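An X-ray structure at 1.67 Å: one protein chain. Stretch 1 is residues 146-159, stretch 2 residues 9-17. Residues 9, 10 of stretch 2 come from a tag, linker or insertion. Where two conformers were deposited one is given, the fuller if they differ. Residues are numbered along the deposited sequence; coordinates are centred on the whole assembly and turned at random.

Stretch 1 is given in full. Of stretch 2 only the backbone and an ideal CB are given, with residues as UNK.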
ATOM      1  N   LEU A 146      -8.905  -8.282   4.659  1.00 41.26           N
ATOM      2  CA  LEU A 146      -8.564  -8.731   3.301  1.00 43.68           C
ATOM      3  C   LEU A 146      -8.808 -10.214   3.061  1.00 54.58           C
ATOM      4  O   LEU A 146      -8.424 -10.750   2.011  1.00 55.06           O
ATOM      5  CB  LEU A 146      -7.111  -8.423   2.991  1.00 42.46           C
ATOM      6  CG  LEU A 146      -6.645  -6.982   3.038  1.00 40.77           C
ATOM      7  CD1 LEU A 146      -5.235  -6.886   2.467  1.00 40.56           C
ATOM      8  CD2 LEU A 146      -7.583  -6.064   2.267  1.00 40.45           C
ATOM      9  N   GLU A 147      -9.455 -10.879   4.006  1.00 63.29           N
ATOM     10  CA  GLU A 147     -10.009 -12.206   3.739  1.00 70.68           C
ATOM     11  C   GLU A 147     -11.492 -12.107   3.308  1.00 72.35           C
ATOM     12  O   GLU A 147     -12.059 -13.077   2.781  1.00 72.16           O
ATOM     13  CB  GLU A 147      -9.805 -13.124   4.951  1.00 73.51           C
ATOM     14  CG  GLU A 147      -8.346 -13.544   5.128  1.00 73.03           C
ATOM     15  CD  GLU A 147      -8.084 -14.322   6.415  1.00 76.82           C
ATOM     16  OE1 GLU A 147      -9.045 -14.538   7.194  1.00 77.17           O
ATOM     17  OE2 GLU A 147      -6.907 -14.706   6.654  1.00 73.98           O
ATOM     18  N   ALA A 148     -12.070 -10.901   3.430  1.00 71.14           N
ATOM     19  CA  ALA A 148     -13.415 -10.617   2.890  1.00 69.65           C
ATOM     20  C   ALA A 148     -13.381 -10.071   1.433  1.00 64.26           C
ATOM     21  O   ALA A 148     -14.260  -9.292   1.030  1.00 67.26           O
ATOM     22  CB  ALA A 148     -14.139  -9.637   3.801  1.00 70.80           C
ATOM     23  N   LEU A 149     -12.365 -10.480   0.666  1.00 54.87           N
ATOM     24  CA  LEU A 149     -12.257 -10.156  -0.751  1.00 46.64           C
ATOM     25  C   LEU A 149     -12.385 -11.428  -1.565  1.00 44.35           C
ATOM     26  O   LEU A 149     -11.419 -12.247  -1.660  1.00 51.05           O
ATOM     27  CB  LEU A 149     -10.903  -9.544  -1.060  1.00 42.50           C
ATOM     28  CG  LEU A 149     -10.615  -8.150  -0.489  1.00 39.09           C
ATOM     29  CD1 LEU A 149      -9.237  -7.768  -0.932  1.00 38.02           C
ATOM     30  CD2 LEU A 149     -11.642  -7.150  -1.008  1.00 39.76           C
ATOM     31  N   GLU A 150     -13.477 -11.522  -2.286  1.00 40.36           N
ATOM     32  CA  GLU A 150     -13.753 -12.655  -3.158  0.70 41.30           C
ATOM     33  C   GLU A 150     -12.931 -12.545  -4.427  1.00 37.25           C
ATOM     34  O   GLU A 150     -13.000 -11.533  -5.111  1.00 35.92           O
ATOM     35  CB  GLU A 150     -15.247 -12.668  -3.546  0.70 45.09           C
ATOM     36  CG  GLU A 150     -15.633 -13.717  -4.604  0.70 50.03           C
ATOM     37  CD  GLU A 150     -15.484 -13.244  -6.074  0.70 53.07           C
ATOM     38  OE1 GLU A 150     -15.660 -12.032  -6.351  0.70 55.82           O
ATOM     39  OE2 GLU A 150     -15.209 -14.104  -6.964  0.70 54.67           O
ATOM     40  N   GLY A 151     -12.163 -13.575  -4.741  1.00 35.43           N
ATOM     41  CA  GLY A 151     -11.482 -13.656  -6.024  1.00 32.92           C
ATOM     42  C   GLY A 151     -10.151 -12.918  -6.113  1.00 29.79           C
ATOM     43  O   GLY A 151      -9.559 -12.824  -7.188  1.00 28.45           O
ATOM     44  N   VAL A 152      -9.678 -12.387  -4.990  1.00 27.05           N
ATOM     45  CA  VAL A 152      -8.459 -11.600  -5.008  1.00 25.05           C
ATOM     46  C   VAL A 152      -7.337 -12.327  -4.313  1.00 25.96           C
ATOM     47  O   VAL A 152      -7.500 -12.782  -3.166  1.00 27.24           O
ATOM     48  CB  VAL A 152      -8.664 -10.250  -4.282  1.00 23.23           C
ATOM     49  CG1 VAL A 152      -7.399  -9.421  -4.384  1.00 21.84           C
ATOM     50  CG2 VAL A 152      -9.845  -9.506  -4.899  1.00 23.22           C
ATOM     51  N   GLU A 153      -6.220 -12.486  -5.012  1.00 25.78           N
ATOM     52  CA  GLU A 153      -5.003 -13.091  -4.402  1.00 26.71           C
ATOM     53  C   GLU A 153      -4.183 -12.004  -3.752  1.00 24.07           C
ATOM     54  O   GLU A 153      -3.834 -11.069  -4.430  1.00 23.36           O
ATOM     55  CB  GLU A 153      -4.187 -13.780  -5.468  1.00 29.14           C
ATOM     56  CG  GLU A 153      -4.999 -14.831  -6.190  1.00 32.68           C
ATOM     57  CD  GLU A 153      -4.156 -15.866  -6.894  1.00 37.68           C
ATOM     58  OE1 GLU A 153      -3.006 -15.535  -7.286  1.00 42.01           O
ATOM     59  OE2 GLU A 153      -4.652 -17.027  -7.048  1.00 40.06           O
ATOM     60  N   VAL A 154      -4.027 -12.063  -2.420  1.00 24.18           N
ATOM     61  CA  VAL A 154      -3.346 -11.037  -1.633  1.00 23.27           C
ATOM     62  C   VAL A 154      -2.058 -11.613  -1.059  1.00 23.79           C
ATOM     63  O   VAL A 154      -2.071 -12.672  -0.417  1.00 25.82           O
ATOM     64  CB  VAL A 154      -4.179 -10.585  -0.427  1.00 23.59           C
ATOM     65  CG1 VAL A 154      -3.513  -9.417   0.264  1.00 23.50           C
ATOM     66  CG2 VAL A 154      -5.589 -10.241  -0.851  1.00 23.88           C
ATOM     67  N   TRP A 155      -0.966 -10.919  -1.343  1.00 22.80           N
ATOM     68  CA  TRP A 155       0.327 -11.334  -0.870  0.60 23.22           C
ATOM     69  C   TRP A 155       0.862 -10.293   0.042  1.00 22.96           C
ATOM     70  O   TRP A 155       0.872  -9.095  -0.296  1.00 22.32           O
ATOM     71  CB  TRP A 155       1.255 -11.526  -2.026  0.60 23.39           C
ATOM     72  CG  TRP A 155       0.715 -12.494  -2.967  0.60 24.38           C
ATOM     73  CD1 TRP A 155      -0.153 -12.234  -4.006  0.60 24.19           C
ATOM     74  CD2 TRP A 155       0.785 -13.900  -2.847  0.60 25.37           C
ATOM     75  NE1 TRP A 155      -0.518 -13.410  -4.602  0.60 24.97           N
ATOM     76  CE2 TRP A 155       0.066 -14.448  -3.923  0.60 25.92           C
ATOM     77  CE3 TRP A 155       1.471 -14.772  -1.979  0.60 26.16           C
ATOM     78  CZ2 TRP A 155      -0.012 -15.815  -4.123  0.60 26.91           C
ATOM     79  CZ3 TRP A 155       1.432 -16.073  -2.213  0.60 27.57           C
ATOM     80  CH2 TRP A 155       0.643 -16.607  -3.251  0.60 27.84           C
ATOM     81  N   VAL A 156       1.187 -10.707   1.268  1.00 23.96           N
ATOM     82  CA  VAL A 156       1.692  -9.781   2.245  1.00 24.60           C
ATOM     83  C   VAL A 156       3.100 -10.148   2.538  1.00 25.64           C
ATOM     84  O   VAL A 156       3.404 -11.299   2.855  1.00 27.07           O
ATOM     85  CB  VAL A 156       0.865  -9.739   3.558  1.00 25.57           C
ATOM     86  CG1 VAL A 156       1.361  -8.610   4.452  1.00 26.42           C
ATOM     87  CG2 VAL A 156      -0.629  -9.575   3.225  1.00 26.62           C
ATOM     88  N   TYR A 157       3.988  -9.185   2.333  1.00 25.38           N
ATOM     89  CA  TYR A 157       5.384  -9.389   2.586  1.00 27.96           C
ATOM     90  C   TYR A 157       5.699  -9.104   4.055  1.00 30.58           C
ATOM     91  O   TYR A 157       5.343  -8.042   4.572  1.00 31.45           O
ATOM     92  CB  TYR A 157       6.198  -8.538   1.605  1.00 27.68           C
ATOM     93  CG  TYR A 157       6.237  -9.114   0.218  1.00 27.31           C
ATOM     94  CD1 TYR A 157       5.081  -9.212  -0.586  1.00 26.79           C
ATOM     95  CD2 TYR A 157       7.398  -9.736  -0.259  1.00 28.05           C
ATOM     96  CE1 TYR A 157       5.125  -9.782  -1.828  1.00 27.06           C
ATOM     97  CE2 TYR A 157       7.454 -10.256  -1.525  1.00 28.01           C
ATOM     98  CZ  TYR A 157       6.317 -10.377  -2.270  1.00 28.82           C
ATOM     99  OH  TYR A 157       6.361 -10.989  -3.484  1.00 29.70           O
ATOM    100  N   GLU A 158       6.342 -10.080   4.710  1.00 33.21           N
ATOM    101  CA  GLU A 158       6.572 -10.038   6.142  0.60 34.59           C
ATOM    102  C   GLU A 158       7.740  -9.091   6.432  1.00 34.08           C
ATOM    103  O   GLU A 158       8.586  -8.906   5.577  1.00 33.17           O
ATOM    104  CB  GLU A 158       6.906 -11.444   6.661  0.60 37.77           C
ATOM    105  CG  GLU A 158       5.706 -12.393   6.714  0.60 38.51           C
ATOM    106  CD  GLU A 158       5.203 -12.638   8.139  0.60 40.12           C
ATOM    107  OE1 GLU A 158       4.149 -13.275   8.283  0.60 41.15           O
ATOM    108  OE2 GLU A 158       5.865 -12.195   9.122  0.60 40.66           O
ATOM    109  N   PRO A 159       7.750  -8.466   7.645  1.00 33.96           N
ATOM    110  CA  PRO A 159       8.893  -7.584   8.063  1.00 35.17           C
ATOM    111  C   PRO A 159      10.286  -8.240   7.991  1.00 36.05           C
ATOM    112  O   PRO A 159      10.413  -9.399   8.395  1.00 39.14           O
ATOM    113  CB  PRO A 159       8.583  -7.237   9.526  1.00 35.24           C
ATOM    114  CG  PRO A 159       7.157  -7.592   9.745  1.00 34.79           C
ATOM    115  CD  PRO A 159       6.792  -8.678   8.749  1.00 34.81           C
ATOM    116  N   UNK A   9     -11.459 -17.632  -6.303  1.00 66.58           N
ATOM    117  CA  UNK A   9     -10.252 -18.185  -5.598  1.00 66.66           C
ATOM    118  C   UNK A   9      -9.422 -17.164  -4.824  1.00 65.19           C
ATOM    119  O   UNK A   9      -8.198 -17.050  -5.017  1.00 63.88           O
ATOM    120  CB  UNK A   9      -9.332 -18.858  -6.618  1.00 66.66           C
ATOM    121  N   UNK A  10     -10.085 -16.438  -3.923  1.00 62.98           N
ATOM    122  CA  UNK A  10      -9.420 -15.432  -3.101  1.00 58.54           C
ATOM    123  C   UNK A  10      -8.619 -16.079  -1.989  1.00 56.64           C
ATOM    124  O   UNK A  10      -9.044 -17.087  -1.424  1.00 57.54           O
ATOM    125  CB  UNK A  10     -10.443 -14.458  -2.512  1.00 58.54           C
ATOM    126  N   UNK A  11      -7.471 -15.486  -1.654  1.00 50.13           N
ATOM    127  CA  UNK A  11      -6.485 -16.161  -0.825  1.00 51.22           C
ATOM    128  C   UNK A  11      -5.500 -15.135  -0.267  1.00 44.49           C
ATOM    129  O   UNK A  11      -5.026 -14.302  -1.007  1.00 44.08           O
ATOM    130  CB  UNK A  11      -5.751 -17.241  -1.623  1.00 51.22           C
ATOM    131  N   UNK A  12      -5.207 -15.235   1.030  1.00 41.00           N
ATOM    132  CA  UNK A  12      -4.235 -14.380   1.707  1.00 40.37           C
ATOM    133  C   UNK A  12      -3.008 -15.208   2.060  1.00 42.25           C
ATOM    134  O   UNK A  12      -3.128 -16.257   2.713  1.00 42.64           O
ATOM    135  CB  UNK A  12      -4.839 -13.742   2.960  1.00 40.37           C
ATOM    136  N   UNK A  13      -1.830 -14.765   1.602  1.00 40.71           N
ATOM    137  CA  UNK A  13      -0.579 -15.470   1.853  1.00 41.81           C
ATOM    138  C   UNK A  13       0.425 -14.488   2.441  1.00 38.49           C
ATOM    139  O   UNK A  13       0.557 -13.365   1.950  1.00 30.96           O
ATOM    140  CB  UNK A  13      -0.036 -16.108   0.573  1.00 41.81           C
ATOM    141  N   UNK A  14       1.160 -14.938   3.462  1.00 40.44           N
ATOM    142  CA  UNK A  14       2.189 -14.129   4.089  1.00 38.52           C
ATOM    143  C   UNK A  14       3.572 -14.672   3.703  1.00 37.47           C
ATOM    144  O   UNK A  14       3.896 -15.820   4.014  1.00 43.89           O
ATOM    145  CB  UNK A  14       2.012 -14.113   5.609  1.00 38.52           C
ATOM    146  N   UNK A  15       4.362 -13.866   2.978  1.00 32.66           N
ATOM    147  CA  UNK A  15       5.579 -14.312   2.282  1.00 31.37           C
ATOM    148  C   UNK A  15       6.827 -13.429   2.624  1.00 29.72           C
ATOM    149  O   UNK A  15       6.681 -12.335   3.142  1.00 28.59           O
ATOM    150  CB  UNK A  15       5.330 -14.294   0.773  1.00 31.37           C
ATOM    151  N   UNK A  16       8.022 -13.873   2.253  1.00 28.94           N
ATOM    152  CA  UNK A  16       9.208 -13.027   2.350  1.00 29.34           C
ATOM    153  C   UNK A  16       9.826 -12.863   1.008  1.00 29.49           C
ATOM    154  O   UNK A  16       9.751 -13.799   0.140  1.00 31.71           O
ATOM    155  CB  UNK A  16      10.229 -13.604   3.332  1.00 29.34           C
ATOM    156  N   UNK A  17      10.442 -11.718   0.798  1.00 27.99           N
ATOM    157  CA  UNK A  17      11.108 -11.423  -0.458  1.00 27.55           C
ATOM    158  C   UNK A  17      11.056  -9.968  -0.832  1.00 25.91           C
ATOM    159  O   UNK A  17      10.829  -9.089   0.043  1.00 25.31           O
ATOM    160  CB  UNK A  17      10.491 -12.256  -1.584  1.00 27.55           C
TER

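Stretch 2 runs parallel to stretch 1, with positions 11 to 15 paired to Glu153 through Tyr157. Side chains alternate between two faces: Val154 and Val156 lie on one, Glu153, Trp155 and Tyr157 on the other.

Position 9 has open space around its CB, so many residues would fit. It is Gly9, from the expression tag.

Position 10 points its CB toward the turn from Leu149 to Val152. An ideal CB would lie 2.6 Å from Leu149 O and 3.0 Å from Gly151 N, both clashes. Glycine suits, and the tag supplies Gly10. Its CA makes a CA-H...O contact with Val152 O at 3.3 Å.

Position 11 begins the ladder. Its N donates to Val152 O (3.1 Å), and its O accepts from Val154 N (2.8 Å). The CB joins the Glu153 face but has no close neighbour in stretch 1, so polar or flexible chains would serve. The residue is Met11, whose end leads away.

Position 12 shares the face of Val154 and Val156. Its CB lies 4.1 Å from Glu147 CG, and the valine methyls offer an apolar surface. A branched aliphatic or another medium-sized apolar chain suits. The residue is Leu12. Its CD1 packs on Val154 CG1 (3.4 Å) and Val156 CG2 (3.6 Å), while CD2 reaches Glu147 CG (3.6 Å).

Position 13 donates from N to Val154 O (2.9 Å) and accepts at O from Val156 N (2.8 Å). Its ideal CB is tight against Trp155 CZ3 at 3.1 Å. A long chain that can turn away would fit. It is Arg13, whose end leads away from stretch 1.

Position 14 sits beside Val156, with Glu158 OE1 3.5 Å from its CB. Apolar chains, aliphatic or aromatic, suit the valine. It is Phe14, with CD1 3.5 Å from Val156 CB.

Position 15 lies between the Trp155 and Tyr157 rings. Its N donates to Val156 O (2.7 Å), and its O accepts from Glu158 N (2.8 Å). A small branched aliphatic suits. It is Val15: CG1 meets the edge of Trp155 at CE3 (3.6 Å), and CG2 sits over the Tyr157 face, 3.5 Å from the ring centroid.

Position 16 points away, but the Glu158 carboxylate would favour a long basic chain. It is Arg16, whose NH2 forms a long salt bridge with Glu158 OE2 (3.7 Å). The guanidinium face lies against Glu158 CB. A water links NH2 to Pro159 O.

Position 17 has phi 147° and psi -155°, which call for glycine. It is Gly17; a water bridges its N to Glu158 O.

Stretch 2 9-17: GGMLRFVRG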
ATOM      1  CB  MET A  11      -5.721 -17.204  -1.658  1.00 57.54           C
ATOM      2  CG  MET A  11      -5.246 -18.415  -0.860  1.00 66.41           C
ATOM      3  SD  MET A  11      -6.587 -19.493  -0.265  1.00 81.18           S
ATOM      4  CE  MET A  11      -6.949 -20.513  -1.708  1.00 80.47           C
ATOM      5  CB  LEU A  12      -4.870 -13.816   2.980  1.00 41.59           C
ATOM      6  CG  LEU A  12      -4.131 -12.731   3.787  1.00 42.80           C
ATOM      7  CD1 LEU A  12      -3.627 -11.588   2.928  1.00 42.29           C
ATOM      8  CD2 LEU A  12      -5.052 -12.167   4.852  1.00 43.59           C
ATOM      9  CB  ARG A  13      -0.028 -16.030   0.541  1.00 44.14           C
ATOM     10  CG  ARG A  13      -0.328 -17.520   0.291  1.00 50.76           C
ATOM     11  CD  ARG A  13      -1.780 -17.805  -0.075  1.00 55.25           C
ATOM     12  NE  ARG A  13      -2.017 -19.222  -0.418  1.00 58.36           N
ATOM     13  CZ  ARG A  13      -2.045 -20.227   0.462  1.00 64.23           C
ATOM     14  NH1 ARG A  13      -1.835 -20.003   1.764  1.00 65.96           N
ATOM     15  NH2 ARG A  13      -2.280 -21.471   0.040  1.00 67.19           N
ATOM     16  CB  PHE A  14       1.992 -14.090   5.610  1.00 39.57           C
ATOM     17  CG  PHE A  14       0.788 -13.276   6.063  1.00 38.57           C
ATOM     18  CD1 PHE A  14       0.908 -11.929   6.318  1.00 36.90           C
ATOM     19  CD2 PHE A  14      -0.463 -13.889   6.269  1.00 40.11           C
ATOM     20  CE1 PHE A  14      -0.191 -11.167   6.771  1.00 36.96           C
ATOM     21  CE2 PHE A  14      -1.551 -13.150   6.698  1.00 38.93           C
ATOM     22  CZ  PHE A  14      -1.420 -11.785   6.954  1.00 37.57           C
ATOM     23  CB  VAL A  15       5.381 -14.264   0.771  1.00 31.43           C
ATOM     24  CG1 VAL A  15       4.174 -15.135   0.367  1.00 31.87           C
ATOM     25  CG2 VAL A  15       5.158 -12.847   0.280  1.00 30.20           C
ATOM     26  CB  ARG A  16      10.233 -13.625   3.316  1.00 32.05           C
ATOM     27  CG  ARG A  16       9.768 -13.548   4.738  1.00 33.42           C
ATOM     28  CD  ARG A  16      10.830 -14.023   5.728  1.00 37.19           C
ATOM     29  NE  ARG A  16      10.287 -13.828   7.065  1.00 40.28           N
ATOM     30  CZ  ARG A  16       9.426 -14.639   7.669  1.00 42.21           C
ATOM     31  NH1 ARG A  16       9.010 -15.758   7.100  1.00 41.35           N
ATOM     32  NH2 ARG A  16       8.931 -14.290   8.859  1.00 45.76           N
TER
HETATM   33  O   HOH W   1       9.138 -11.365  10.185  0.50 31.41           O
HETATM   34  O   HOH W   2       9.676  -9.650   2.914  1.00 40.05           O
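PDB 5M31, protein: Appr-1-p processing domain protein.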